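Local atomic coordinates of lipolytic protein G-D-S-L family (Chitinophaga pinensis, PDB entry 4Q7Q), a protein that is of unknown function but probably hydrolyses ester bonds, as a lipase or acylhydrolase of the GDSL family in the SGNH hydrolase clan. Residues A[126-131]-A[175-180]; A[191-196]-A[209-214]; A[7-12]-A[66-71]; A[82-87]-A[150-155]. All coordinates share one frame; numbering follows the deposited sequence.

Contact 1 of 4, residues A[126-131]-A[175-180]; sequences LITPMQ and VVDLYH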
loop_
_atom_site.group_PDB
_atom_site.type_symbol
_atom_site.label_atom_id
_atom_site.label_comp_id
_atom_site.label_asym_id
_atom_site.label_seq_id
_atom_site.Cartn_x
_atom_site.Cartn_y
_atom_site.Cartn_z
ATOM N N LEU A 126 5.217 -8.614 7.123
ATOM C CA LEU A 126 4.818 -8.246 5.770
ATOM C C LEU A 126 3.372 -7.768 5.780
ATOM O O LEU A 126 2.560 -8.236 6.576
ATOM C CB LEU A 126 4.967 -9.432 4.814
ATOM C CG LEU A 126 6.298 -10.187 4.855
ATOM C CD1 LEU A 126 6.283 -11.319 3.842
ATOM C CD2 LEU A 126 7.484 -9.251 4.625
ATOM N N ILE A 127 3.060 -6.829 4.896
ATOM C CA ILE A 127 1.710 -6.292 4.785
ATOM C C ILE A 127 1.223 -6.446 3.352
ATOM O O ILE A 127 1.878 -5.967 2.430
ATOM C CB ILE A 127 1.680 -4.804 5.171
ATOM C CG1 ILE A 127 2.321 -4.602 6.548
ATOM C CG2 ILE A 127 0.262 -4.253 5.111
ATOM C CD1 ILE A 127 2.267 -3.180 7.032
ATOM N N THR A 128 0.095 -7.124 3.148
ATOM C CA THR A 128 -0.432 -7.275 1.788
ATOM C C THR A 128 -0.961 -5.957 1.241
ATOM O O THR A 128 -1.380 -5.089 2.003
ATOM C CB THR A 128 -1.583 -8.298 1.701
ATOM O OG1 THR A 128 -2.723 -7.787 2.398
ATOM C CG2 THR A 128 -1.172 -9.643 2.285
ATOM N N PRO A 129 -0.948 -5.803 -0.088
ATOM C CA PRO A 129 -1.569 -4.593 -0.624
ATOM C C PRO A 129 -3.043 -4.506 -0.248
ATOM O O PRO A 129 -3.742 -5.517 -0.145
ATOM C CB PRO A 129 -1.429 -4.766 -2.139
ATOM C CG PRO A 129 -0.254 -5.652 -2.315
ATOM C CD PRO A 129 -0.272 -6.594 -1.131
HETATM N N MSE A 130 -3.503 -3.286 -0.022
HETATM C CA MSE A 130 -4.919 -3.039 0.164
HETATM C C MSE A 130 -5.600 -3.059 -1.196
HETATM O O MSE A 130 -4.984 -2.755 -2.215
HETATM C CB MSE A 130 -5.117 -1.674 0.823
HETATM C CG MSE A 130 -6.545 -1.409 1.271
HETATM SE SE MSE A 130 -6.745 0.156 2.432
HETATM C CE MSE A 130 -6.685 1.529 1.051
ATOM N N GLN A 131 -6.881 -3.407 -1.222
ATOM C CA GLN A 131 -7.645 -3.211 -2.444
ATOM C C GLN A 131 -7.651 -1.729 -2.802
ATOM O O GLN A 131 -7.404 -0.856 -1.957
ATOM C CB GLN A 131 -9.057 -3.774 -2.303
ATOM C CG GLN A 131 -9.037 -5.282 -2.139
ATOM C CD GLN A 131 -10.410 -5.908 -2.127
ATOM O OE1 GLN A 131 -11.220 -5.690 -3.034
ATOM N NE2 GLN A 131 -10.675 -6.712 -1.109
ATOM N N VAL A 175 1.952 -11.866 8.648
ATOM C CA VAL A 175 1.467 -11.031 7.563
ATOM C C VAL A 175 0.193 -10.304 7.985
ATOM O O VAL A 175 -0.752 -10.918 8.484
ATOM C CB VAL A 175 1.168 -11.868 6.301
ATOM C CG1 VAL A 175 0.613 -10.984 5.203
ATOM C CG2 VAL A 175 2.418 -12.586 5.827
ATOM N N VAL A 176 0.183 -8.987 7.825
ATOM C CA VAL A 176 -1.041 -8.215 7.970
ATOM C C VAL A 176 -1.766 -8.285 6.637
ATOM O O VAL A 176 -1.298 -7.735 5.642
ATOM C CB VAL A 176 -0.740 -6.750 8.309
ATOM C CG1 VAL A 176 -2.035 -5.941 8.368
ATOM C CG2 VAL A 176 0.020 -6.662 9.622
ATOM N N ASP A 177 -2.905 -8.971 6.612
ATOM C CA ASP A 177 -3.633 -9.162 5.357
ATOM C C ASP A 177 -4.659 -8.054 5.163
ATOM O O ASP A 177 -5.827 -8.206 5.527
ATOM C CB ASP A 177 -4.318 -10.529 5.319
ATOM C CG ASP A 177 -4.786 -10.919 3.922
ATOM O OD1 ASP A 177 -4.771 -10.062 3.019
ATOM O OD2 ASP A 177 -5.171 -12.096 3.730
ATOM N N LEU A 178 -4.229 -6.939 4.585
ATOM C CA LEU A 178 -5.169 -5.866 4.272
ATOM C C LEU A 178 -6.100 -6.234 3.119
ATOM O O LEU A 178 -7.255 -5.815 3.097
ATOM C CB LEU A 178 -4.442 -4.564 3.939
ATOM C CG LEU A 178 -3.497 -4.029 5.015
ATOM C CD1 LEU A 178 -2.847 -2.762 4.514
ATOM C CD2 LEU A 178 -4.250 -3.794 6.323
ATOM N N TYR A 179 -5.594 -7.002 2.159
ATOM C CA TYR A 179 -6.382 -7.333 0.979
ATOM C C TYR A 179 -7.691 -8.009 1.377
ATOM O O TYR A 179 -8.758 -7.674 0.861
ATOM C CB TYR A 179 -5.612 -8.226 -0.008
ATOM C CG TYR A 179 -6.359 -8.306 -1.314
ATOM C CD1 TYR A 179 -7.434 -9.173 -1.459
ATOM C CD2 TYR A 179 -6.042 -7.470 -2.377
ATOM C CE1 TYR A 179 -8.164 -9.222 -2.611
ATOM C CE2 TYR A 179 -6.771 -7.525 -3.561
ATOM C CZ TYR A 179 -7.830 -8.407 -3.664
ATOM O OH TYR A 179 -8.581 -8.471 -4.808
ATOM N N HIS A 180 -7.607 -8.956 2.306
ATOM C CA HIS A 180 -8.791 -9.697 2.726
ATOM C C HIS A 180 -9.420 -9.180 4.016
ATOM O O HIS A 180 -10.288 -9.833 4.594
ATOM C CB HIS A 180 -8.478 -11.194 2.833
ATOM C CG HIS A 180 -7.988 -11.800 1.552
ATOM N ND1 HIS A 180 -6.658 -12.078 1.320
ATOM C CD2 HIS A 180 -8.652 -12.177 0.436
ATOM C CE1 HIS A 180 -6.523 -12.601 0.114
ATOM N NE2 HIS A 180 -7.718 -12.673 -0.444
HETATM O O HOH W 1 -8.388 -4.350 1.054
HETATM O O HOH W 2 -10.036 -5.895 -5.475
#
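Leu126 and Ile127 pair in parallel with Val175 and Val176 at the edge of the five-stranded sheet, a buried strand pairing that continues into two loops running side by side. Two backbone bonds make the pairing: Val176 N to Leu126 O (2.8 Å) and Thr128 N to Val176 O (2.9 Å). Leu126 faces Val164 of helix 157-171, while Ile127 and Val176 share the other face, where helix 241-257 packs on Val176. Ile127 CG2 presses tightly on Leu178 CD1, at 3.5 Å. Beyond the strands, side chains replace the backbone pairing. Thr128 OG1 sits between its backbone N and carbonyl carbon (chi1 68°), and Tyr179 N donates to it over 3.0 Å in a nearly straight bond. Gln131 lies over the Tyr179 ring, CG 3.6 Å from the centroid in a CH-pi contact, its amide stacked 18° from the ring plane. Gln131 NE2 donates to Tyr179 O at 2.9 Å, and a water joins Gln131 OE1 to Tyr179 OH. The Met130 side chain lies near, without touching, Ser14, His238 and Asp235, probably the catalytic triad. With apolar branches packing the strand pair and polar groups clasping the loops, the two segments are held together well past the last sheet bond.

Contact 2 of 4, residues A[191-196]-A[209-214]; sequences KFKHLK and PAFVNI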
loop_
_atom_site.group_PDB
_atom_site.type_symbol
_atom_site.label_atom_id
_atom_site.label_comp_id
_atom_site.label_asym_id
_atom_site.label_seq_id
_atom_site.Cartn_x
_atom_site.Cartn_y
_atom_site.Cartn_z
ATOM N N LYS A 191 -16.734 7.465 -1.833
ATOM C CA LYS A 191 -18.196 7.589 -1.809
ATOM C C LYS A 191 -18.797 7.706 -3.211
ATOM O O LYS A 191 -19.890 7.199 -3.475
ATOM C CB LYS A 191 -18.627 8.806 -0.979
ATOM C CG LYS A 191 -18.195 8.783 0.478
ATOM C CD LYS A 191 -18.924 7.710 1.256
ATOM C CE LYS A 191 -18.619 7.807 2.746
ATOM N NZ LYS A 191 -19.159 9.057 3.346
ATOM N N PHE A 192 -18.089 8.395 -4.097
ATOM C CA PHE A 192 -18.559 8.600 -5.463
ATOM C C PHE A 192 -17.436 9.172 -6.301
ATOM O O PHE A 192 -16.409 9.604 -5.770
ATOM C CB PHE A 192 -19.765 9.553 -5.509
ATOM C CG PHE A 192 -19.478 10.930 -4.965
ATOM C CD1 PHE A 192 -19.692 11.218 -3.624
ATOM C CD2 PHE A 192 -18.980 11.930 -5.793
ATOM C CE1 PHE A 192 -19.427 12.480 -3.120
ATOM C CE2 PHE A 192 -18.711 13.194 -5.293
ATOM C CZ PHE A 192 -18.934 13.465 -3.951
ATOM N N LYS A 193 -17.645 9.152 -7.612
ATOM C CA LYS A 193 -16.787 9.838 -8.557
ATOM C C LYS A 193 -17.659 10.917 -9.194
ATOM O O LYS A 193 -18.753 10.630 -9.664
ATOM C CB LYS A 193 -16.299 8.846 -9.610
ATOM C CG LYS A 193 -14.839 8.969 -10.017
ATOM C CD LYS A 193 -14.481 7.846 -10.983
ATOM C CE LYS A 193 -13.084 7.976 -11.561
ATOM N NZ LYS A 193 -12.869 6.920 -12.593
ATOM N N HIS A 194 -17.161 12.149 -9.181
ATOM C CA HIS A 194 -17.865 13.328 -9.653
ATOM C C HIS A 194 -17.599 13.461 -11.152
ATOM O O HIS A 194 -16.518 13.876 -11.559
ATOM C CB HIS A 194 -17.314 14.522 -8.864
ATOM C CG HIS A 194 -17.809 15.859 -9.312
ATOM N ND1 HIS A 194 -19.100 16.286 -9.103
ATOM C CD2 HIS A 194 -17.163 16.890 -9.910
ATOM C CE1 HIS A 194 -19.239 17.513 -9.573
ATOM N NE2 HIS A 194 -18.077 17.902 -10.068
ATOM N N LEU A 195 -18.575 13.088 -11.976
ATOM C CA LEU A 195 -18.334 12.944 -13.412
ATOM C C LEU A 195 -19.430 13.557 -14.254
ATOM O O LEU A 195 -20.587 13.594 -13.849
ATOM C CB LEU A 195 -18.246 11.462 -13.771
ATOM C CG LEU A 195 -17.167 10.637 -13.078
ATOM C CD1 LEU A 195 -17.406 9.153 -13.333
ATOM C CD2 LEU A 195 -15.789 11.051 -13.570
ATOM N N LYS A 196 -19.062 14.012 -15.446
ATOM C CA LYS A 196 -20.049 14.448 -16.415
ATOM C C LYS A 196 -20.861 13.270 -16.934
ATOM O O LYS A 196 -20.317 12.210 -17.251
ATOM C CB LYS A 196 -19.385 15.188 -17.580
ATOM C CG LYS A 196 -18.837 16.552 -17.201
ATOM C CD LYS A 196 -18.355 17.307 -18.417
ATOM C CE LYS A 196 -17.866 18.693 -18.032
ATOM N NZ LYS A 196 -17.389 19.444 -19.214
ATOM N N PRO A 209 -20.746 0.503 -8.015
ATOM C CA PRO A 209 -19.960 0.311 -9.236
ATOM C C PRO A 209 -20.414 1.155 -10.436
ATOM O O PRO A 209 -19.847 1.002 -11.517
ATOM C CB PRO A 209 -20.182 -1.171 -9.534
ATOM C CG PRO A 209 -21.586 -1.395 -9.106
ATOM C CD PRO A 209 -21.748 -0.569 -7.853
ATOM N N ALA A 210 -21.394 2.024 -10.291
ATOM C CA ALA A 210 -21.823 2.828 -11.426
ATOM C C ALA A 210 -20.699 3.559 -12.128
ATOM O O ALA A 210 -20.667 3.618 -13.302
ATOM C CB ALA A 210 -22.890 3.837 -10.972
ATOM N N PHE A 211 -19.793 4.124 -11.372
ATOM C CA PHE A 211 -18.740 4.935 -11.939
ATOM C C PHE A 211 -17.787 4.196 -12.866
ATOM O O PHE A 211 -17.164 4.797 -13.641
ATOM C CB PHE A 211 -18.034 5.846 -10.927
ATOM C CG PHE A 211 -17.081 5.164 -9.954
ATOM C CD1 PHE A 211 -15.964 4.491 -10.378
ATOM C CD2 PHE A 211 -17.264 5.308 -8.618
ATOM C CE1 PHE A 211 -15.112 3.927 -9.471
ATOM C CE2 PHE A 211 -16.406 4.759 -7.713
ATOM C CZ PHE A 211 -15.320 4.075 -8.148
ATOM N N VAL A 212 -17.745 2.895 -12.770
ATOM C CA VAL A 212 -16.918 2.112 -13.679
ATOM C C VAL A 212 -17.384 2.247 -15.100
ATOM O O VAL A 212 -16.602 2.144 -15.989
ATOM C CB VAL A 212 -16.862 0.640 -13.292
ATOM C CG1 VAL A 212 -15.911 -0.118 -14.194
ATOM C CG2 VAL A 212 -16.405 0.520 -11.874
ATOM N N ASN A 213 -18.656 2.551 -15.283
ATOM C CA ASN A 213 -19.260 2.657 -16.610
ATOM C C ASN A 213 -19.285 4.068 -17.192
ATOM O O ASN A 213 -19.758 4.268 -18.313
ATOM C CB ASN A 213 -20.691 2.118 -16.582
ATOM C CG ASN A 213 -20.784 0.741 -15.963
ATOM O OD1 ASN A 213 -21.516 0.532 -14.995
ATOM N ND2 ASN A 213 -20.041 -0.207 -16.517
ATOM N N ILE A 214 -18.795 5.045 -16.436
ATOM C CA ILE A 214 -18.845 6.435 -16.883
ATOM C C ILE A 214 -17.434 6.913 -17.199
ATOM O O ILE A 214 -16.537 6.791 -16.364
ATOM C CB ILE A 214 -19.480 7.360 -15.812
ATOM C CG1 ILE A 214 -20.835 6.809 -15.345
ATOM C CG2 ILE A 214 -19.632 8.779 -16.353
ATOM C CD1 ILE A 214 -21.896 6.820 -16.423
HETATM O O HOH W 3 -15.070 6.608 -14.124
#
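The Phe211 ring carries the aliphatic chain of Lys193 over one face: CD stands 4.1 Å from the ring centroid, 28° off the normal, a CH-pi contact displaced toward CD1. The two side chains cross at about a right angle, and Lys193 CB meets Phe211 CB at 3.7 Å. Beyond CG the lysine runs extended, and its NZ forms a salt bridge with Asp134. Lys193 NZ also donates to a water at 2.7 Å that binds Phe211 O and Ile214 O, so the charged end is tied to the 3-10 turn as well. Leu195 CD1 lies against Ile214 CB (3.7 Å), while Ile214 CG2 approaches Lys196 O (3.6 Å). An alanine in place of Phe211 would probably leave Lys193 CD without the surface it lies on and open a gap beside the strand. Strand 193-196 pairs antiparallel with strand 203-206, and the 3-10 segment 210-213 folds back over this hairpin, with Phe211 and Ile214 also touching Tyr206 of the partner strand.

Contact 3 of 4, residues A[7-12]-A[66-71]; sequences TWVAIG and LGLIKA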
loop_
_atom_site.group_PDB
_atom_site.type_symbol
_atom_site.label_atom_id
_atom_site.label_comp_id
_atom_site.label_asym_id
_atom_site.label_seq_id
_atom_site.Cartn_x
_atom_site.Cartn_y
_atom_site.Cartn_z
ATOM N N THR A 7 13.247 0.388 17.607
ATOM C CA THR A 7 13.338 1.081 16.334
ATOM C C THR A 7 12.644 0.239 15.267
ATOM O O THR A 7 12.955 -0.940 15.091
ATOM C CB THR A 7 14.801 1.347 15.937
ATOM O OG1 THR A 7 15.398 2.248 16.883
ATOM C CG2 THR A 7 14.880 1.959 14.546
ATOM N N TRP A 8 11.696 0.856 14.573
ATOM C CA TRP A 8 10.885 0.186 13.567
ATOM C C TRP A 8 11.076 0.858 12.218
ATOM O O TRP A 8 10.701 2.016 12.044
ATOM C CB TRP A 8 9.410 0.255 13.974
ATOM C CG TRP A 8 8.413 -0.012 12.870
ATOM C CD1 TRP A 8 8.530 -0.909 11.841
ATOM C CD2 TRP A 8 7.159 0.650 12.686
ATOM N NE1 TRP A 8 7.411 -0.855 11.042
ATOM C CE2 TRP A 8 6.558 0.100 11.536
ATOM C CE3 TRP A 8 6.482 1.656 13.384
ATOM C CZ2 TRP A 8 5.315 0.525 11.067
ATOM C CZ3 TRP A 8 5.248 2.073 12.922
ATOM C CH2 TRP A 8 4.674 1.503 11.777
ATOM N N VAL A 9 11.660 0.124 11.275
ATOM C CA VAL A 9 11.816 0.604 9.908
ATOM C C VAL A 9 10.616 0.152 9.084
ATOM O O VAL A 9 10.350 -1.050 8.959
ATOM C CB VAL A 9 13.127 0.098 9.270
ATOM C CG1 VAL A 9 13.185 0.441 7.789
ATOM C CG2 VAL A 9 14.317 0.691 9.997
ATOM N N ALA A 10 9.868 1.121 8.561
ATOM C CA ALA A 10 8.704 0.833 7.741
ATOM C C ALA A 10 9.072 0.997 6.275
ATOM O O ALA A 10 9.224 2.113 5.791
ATOM C CB ALA A 10 7.549 1.761 8.111
ATOM N N ILE A 11 9.227 -0.123 5.578
ATOM C CA ILE A 11 9.573 -0.112 4.164
ATOM C C ILE A 11 8.274 -0.127 3.377
ATOM O O ILE A 11 7.362 -0.906 3.677
ATOM C CB ILE A 11 10.440 -1.338 3.796
ATOM C CG1 ILE A 11 11.757 -1.278 4.569
ATOM C CG2 ILE A 11 10.695 -1.419 2.280
ATOM C CD1 ILE A 11 12.600 -2.510 4.443
ATOM N N GLY A 12 8.173 0.724 2.374
ATOM C CA GLY A 12 6.945 0.762 1.613
ATOM C C GLY A 12 6.974 1.690 0.423
ATOM O O GLY A 12 8.043 2.133 -0.017
ATOM N N LEU A 66 19.553 2.727 0.030
ATOM C CA LEU A 66 18.416 3.406 0.640
ATOM C C LEU A 66 18.734 4.046 1.985
ATOM O O LEU A 66 17.907 4.766 2.547
ATOM C CB LEU A 66 17.248 2.431 0.804
ATOM C CG LEU A 66 16.704 1.807 -0.478
ATOM C CD1 LEU A 66 15.464 0.991 -0.175
ATOM C CD2 LEU A 66 16.398 2.898 -1.497
ATOM N N GLY A 67 19.924 3.777 2.510
ATOM C CA GLY A 67 20.264 4.244 3.838
ATOM C C GLY A 67 19.561 3.445 4.916
ATOM O O GLY A 67 19.378 3.932 6.033
ATOM N N LEU A 68 19.149 2.221 4.586
ATOM C CA LEU A 68 18.558 1.339 5.584
ATOM C C LEU A 68 19.532 1.118 6.731
ATOM O O LEU A 68 20.720 0.881 6.507
ATOM C CB LEU A 68 18.190 -0.010 4.971
ATOM C CG LEU A 68 16.999 -0.005 4.021
ATOM C CD1 LEU A 68 16.905 -1.346 3.316
ATOM C CD2 LEU A 68 15.723 0.285 4.793
ATOM N N ILE A 69 19.030 1.192 7.957
ATOM C CA ILE A 69 19.886 0.970 9.115
ATOM C C ILE A 69 19.451 -0.251 9.910
ATOM O O ILE A 69 18.393 -0.826 9.668
ATOM C CB ILE A 69 19.924 2.192 10.057
ATOM C CG1 ILE A 69 18.570 2.398 10.732
ATOM C CG2 ILE A 69 20.356 3.443 9.300
ATOM C CD1 ILE A 69 18.609 3.427 11.855
ATOM N N LYS A 70 20.289 -0.651 10.854
ATOM C CA LYS A 70 19.953 -1.735 11.762
ATOM C C LYS A 70 18.820 -1.292 12.690
ATOM O O LYS A 70 18.865 -0.207 13.278
ATOM C CB LYS A 70 21.185 -2.139 12.571
ATOM C CG LYS A 70 20.969 -3.319 13.499
ATOM C CD LYS A 70 22.247 -3.620 14.270
ATOM C CE LYS A 70 22.125 -4.882 15.115
ATOM N NZ LYS A 70 23.447 -5.292 15.676
ATOM N N ALA A 71 17.799 -2.133 12.804
ATOM C CA ALA A 71 16.626 -1.820 13.611
ATOM C C ALA A 71 16.057 -3.092 14.214
ATOM O O ALA A 71 16.463 -4.198 13.849
ATOM C CB ALA A 71 15.568 -1.118 12.770
#
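Ile69 and Ala71, the loop residues that come near Val9 CG2, both bind one polar atom, the hydroxyl OH of Tyr74: Ile69 O by a hydrogen bond and Ala71 N by a weak one. This anchors the loop 66-71 to the strand it leads into. Ala71 CB packs on strand 6-12 between Thr7 and Val9, 3.5 Å from Val9 CG2; it also meets Thr7 CG2 and Thr7 O. Val9 straddles two partners with its branches: CG1, anti to the backbone N (chi1 172°), is directed to Leu68 CD2 at 3.9 Å, and CG2 to Ala71. The Val9 and Leu68 side chains cross at about a right angle, and the same CD2 of Leu68 lies 4.2 Å from Ile11 CD1. The loop belongs to a beta-alpha-beta crossover from strand 44-50 through helix 56-61 to strand 73-77, which passes over strand 6-12 because that strand lies between the two it connects. Thr7, Val9 and Ile11 therefore meet the crossover with one face of the strand, whereas Trp8 and Ala10 on the other face pack against Leu34 of helix 33-40. Next to the contact, Asp72 OD2 accepts from Thr7 N. At its other end the strand runs into Gly12, just ahead of Ser14, probably the nucleophile of the GDSL motif.

Contact 4 of 4, residues A[82-87]-A[150-155]; sequences DWWQGR and QKKNGQ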
loop_
_atom_site.group_PDB
_atom_site.type_symbol
_atom_site.label_atom_id
_atom_site.label_comp_id
_atom_site.label_asym_id
_atom_site.label_seq_id
_atom_site.Cartn_x
_atom_site.Cartn_y
_atom_site.Cartn_z
ATOM N N ASP A 82 3.696 -2.624 -8.191
ATOM C CA ASP A 82 4.083 -3.758 -9.024
ATOM C C ASP A 82 2.903 -4.248 -9.845
ATOM O O ASP A 82 3.037 -4.518 -11.035
ATOM C CB ASP A 82 4.587 -4.916 -8.159
ATOM C CG ASP A 82 5.773 -4.538 -7.311
ATOM O OD1 ASP A 82 5.592 -3.749 -6.365
ATOM O OD2 ASP A 82 6.881 -5.050 -7.581
ATOM N N TRP A 83 1.753 -4.375 -9.193
ATOM C CA TRP A 83 0.536 -4.769 -9.891
ATOM C C TRP A 83 0.184 -3.798 -11.014
ATOM O O TRP A 83 -0.059 -4.208 -12.156
ATOM C CB TRP A 83 -0.647 -4.913 -8.923
ATOM C CG TRP A 83 -1.955 -5.067 -9.646
ATOM C CD1 TRP A 83 -2.434 -6.200 -10.241
ATOM C CD2 TRP A 83 -2.953 -4.050 -9.852
ATOM N NE1 TRP A 83 -3.665 -5.950 -10.811
ATOM C CE2 TRP A 83 -4.002 -4.639 -10.587
ATOM C CE3 TRP A 83 -3.051 -2.699 -9.496
ATOM C CZ2 TRP A 83 -5.139 -3.927 -10.969
ATOM C CZ3 TRP A 83 -4.176 -1.993 -9.875
ATOM C CH2 TRP A 83 -5.213 -2.614 -10.606
ATOM N N TRP A 84 0.153 -2.505 -10.702
ATOM C CA TRP A 84 -0.235 -1.532 -11.709
ATOM C C TRP A 84 0.744 -1.524 -12.885
ATOM O O TRP A 84 0.350 -1.315 -14.030
ATOM C CB TRP A 84 -0.393 -0.122 -11.119
ATOM C CG TRP A 84 -0.797 0.844 -12.179
ATOM C CD1 TRP A 84 -0.064 1.887 -12.671
ATOM C CD2 TRP A 84 -2.000 0.795 -12.951
ATOM N NE1 TRP A 84 -0.756 2.512 -13.681
ATOM C CE2 TRP A 84 -1.946 1.858 -13.876
ATOM C CE3 TRP A 84 -3.130 -0.034 -12.939
ATOM C CZ2 TRP A 84 -2.975 2.112 -14.780
ATOM C CZ3 TRP A 84 -4.153 0.220 -13.842
ATOM C CH2 TRP A 84 -4.067 1.282 -14.747
ATOM N N GLN A 85 2.017 -1.782 -12.611
ATOM C CA GLN A 85 3.020 -1.752 -13.669
ATOM C C GLN A 85 3.096 -3.066 -14.434
ATOM O O GLN A 85 3.801 -3.162 -15.437
ATOM C CB GLN A 85 4.382 -1.336 -13.110
ATOM C CG GLN A 85 4.369 0.120 -12.663
ATOM C CD GLN A 85 5.702 0.623 -12.153
ATOM O OE1 GLN A 85 6.763 0.107 -12.520
ATOM N NE2 GLN A 85 5.655 1.646 -11.305
ATOM N N GLY A 86 2.352 -4.072 -13.980
ATOM C CA GLY A 86 2.302 -5.347 -14.676
ATOM C C GLY A 86 3.512 -6.241 -14.449
ATOM O O GLY A 86 3.786 -7.133 -15.265
ATOM N N ARG A 87 4.246 -6.017 -13.359
ATOM C CA ARG A 87 5.396 -6.871 -13.036
ATOM C C ARG A 87 4.923 -8.275 -12.731
ATOM O O ARG A 87 3.947 -8.449 -12.006
ATOM C CB ARG A 87 6.132 -6.379 -11.789
ATOM C CG ARG A 87 7.176 -5.311 -11.977
ATOM C CD ARG A 87 8.026 -5.209 -10.708
ATOM N NE ARG A 87 9.254 -6.008 -10.754
ATOM C CZ ARG A 87 9.764 -6.676 -9.716
ATOM N NH1 ARG A 87 9.138 -6.680 -8.542
ATOM N NH2 ARG A 87 10.900 -7.356 -9.851
ATOM N N GLN A 150 -10.445 -5.056 -11.819
ATOM C CA GLN A 150 -10.026 -5.430 -13.167
ATOM C C GLN A 150 -8.588 -5.950 -13.137
ATOM O O GLN A 150 -7.786 -5.515 -12.304
ATOM C CB GLN A 150 -10.157 -4.218 -14.106
ATOM C CG GLN A 150 -9.703 -4.419 -15.563
ATOM C CD GLN A 150 -10.530 -5.447 -16.318
ATOM O OE1 GLN A 150 -10.471 -6.648 -16.035
ATOM N NE2 GLN A 150 -11.324 -4.977 -17.277
ATOM N N LYS A 151 -8.268 -6.885 -14.030
ATOM C CA LYS A 151 -6.890 -7.364 -14.158
ATOM C C LYS A 151 -6.017 -6.323 -14.834
ATOM O O LYS A 151 -6.493 -5.539 -15.659
ATOM C CB LYS A 151 -6.830 -8.663 -14.972
ATOM C CG LYS A 151 -7.307 -9.887 -14.210
ATOM C CD LYS A 151 -7.241 -11.154 -15.058
ATOM C CE LYS A 151 -7.362 -12.392 -14.176
ATOM N NZ LYS A 151 -7.358 -13.683 -14.934
ATOM N N LYS A 152 -4.737 -6.329 -14.486
ATOM C CA LYS A 152 -3.767 -5.515 -15.187
ATOM C C LYS A 152 -2.736 -6.474 -15.734
ATOM O O LYS A 152 -2.142 -7.245 -14.979
ATOM C CB LYS A 152 -3.107 -4.510 -14.235
ATOM C CG LYS A 152 -2.039 -3.639 -14.903
ATOM C CD LYS A 152 -2.638 -2.779 -16.012
ATOM C CE LYS A 152 -1.586 -1.878 -16.649
ATOM N NZ LYS A 152 -1.405 -0.602 -15.907
ATOM N N ASN A 153 -2.556 -6.454 -17.051
ATOM C CA ASN A 153 -1.621 -7.364 -17.700
ATOM C C ASN A 153 -1.844 -8.818 -17.276
ATOM O O ASN A 153 -0.896 -9.560 -17.029
ATOM C CB ASN A 153 -0.177 -6.914 -17.447
ATOM C CG ASN A 153 0.134 -5.569 -18.089
ATOM O OD1 ASN A 153 -0.773 -4.826 -18.474
ATOM N ND2 ASN A 153 1.415 -5.260 -18.226
ATOM N N GLY A 154 -3.111 -9.218 -17.176
ATOM C CA GLY A 154 -3.452 -10.596 -16.885
ATOM C C GLY A 154 -3.292 -11.016 -15.442
ATOM O O GLY A 154 -3.400 -12.196 -15.127
ATOM N N GLN A 155 -3.049 -10.058 -14.556
ATOM C CA GLN A 155 -2.882 -10.363 -13.131
ATOM C C GLN A 155 -3.855 -9.586 -12.262
ATOM O O GLN A 155 -4.108 -8.406 -12.507
ATOM C CB GLN A 155 -1.453 -10.062 -12.668
ATOM C CG GLN A 155 -0.401 -10.778 -13.475
ATOM C CD GLN A 155 1.009 -10.569 -12.934
ATOM O OE1 GLN A 155 1.734 -11.533 -12.665
ATOM N NE2 GLN A 155 1.415 -9.310 -12.802
HETATM O O HOH W 4 -0.189 -6.860 -13.076
#
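Lys152 lies over the faces of two tryptophans, with CB on Trp83 and NZ on Trp84. Its NZ stands over the six-membered ring of Trp84, 3.1 Å from the centroid and nearly on the normal, a cation-pi contact, and donates to Trp84 O at 2.7 Å. Lys152 CB sits toward the rim of Trp83 in a CH-pi contact, 4.1 Å from the five-membered ring's centroid. Trp83 NE1 donates to Gln155 O (3.0 Å) from above the carbonyl plane, while Lys152 N reaches that oxygen from the opposite face. That bond and its reciprocal, Gln155 N to Lys152 O, close the ends of a type I' turn from Lys152 to Gln155, which fits against the Schellman motif ending helix 80-85 at Gly86. An alanine in place of Trp83 would probably leave Gln155 O with one donor fewer and Lys152 CB beside a gap. Gln155 NE2 donates to Arg87 O (2.8 Å), and a water joins it to Trp83 O and Lys152 O. Further out, Gln155 OE1 accepts from Val89 N, Phe146 meets Trp84 edge-to-face, and Arg87 forms a salt bridge with Asp82.

In the fold
Contacts 1 and 3 both reach the parallel sheet, their centres about 20 Å apart. Contact 1 is a buried pairing of backbones at one edge, whereas contact 3 packs a loop over strand 6-12 mainly through apolar branches. Contact 4 is at the surface and relies on polar and aromatic partners: an ammonium group over an indole, and indole and amide N-H groups on backbone carbonyls. Its second segment leads into helix 157-171, which also packs beside contact 1. Contact 2 lies farthest from the centre of the chain, about 23 Å, at a small two-stranded hairpin away from the parallel sheet; buried locally, it combines apolar packing with a water-bridged lysine. Contacts 2 and 3 stand on opposite sides of the chain's centre.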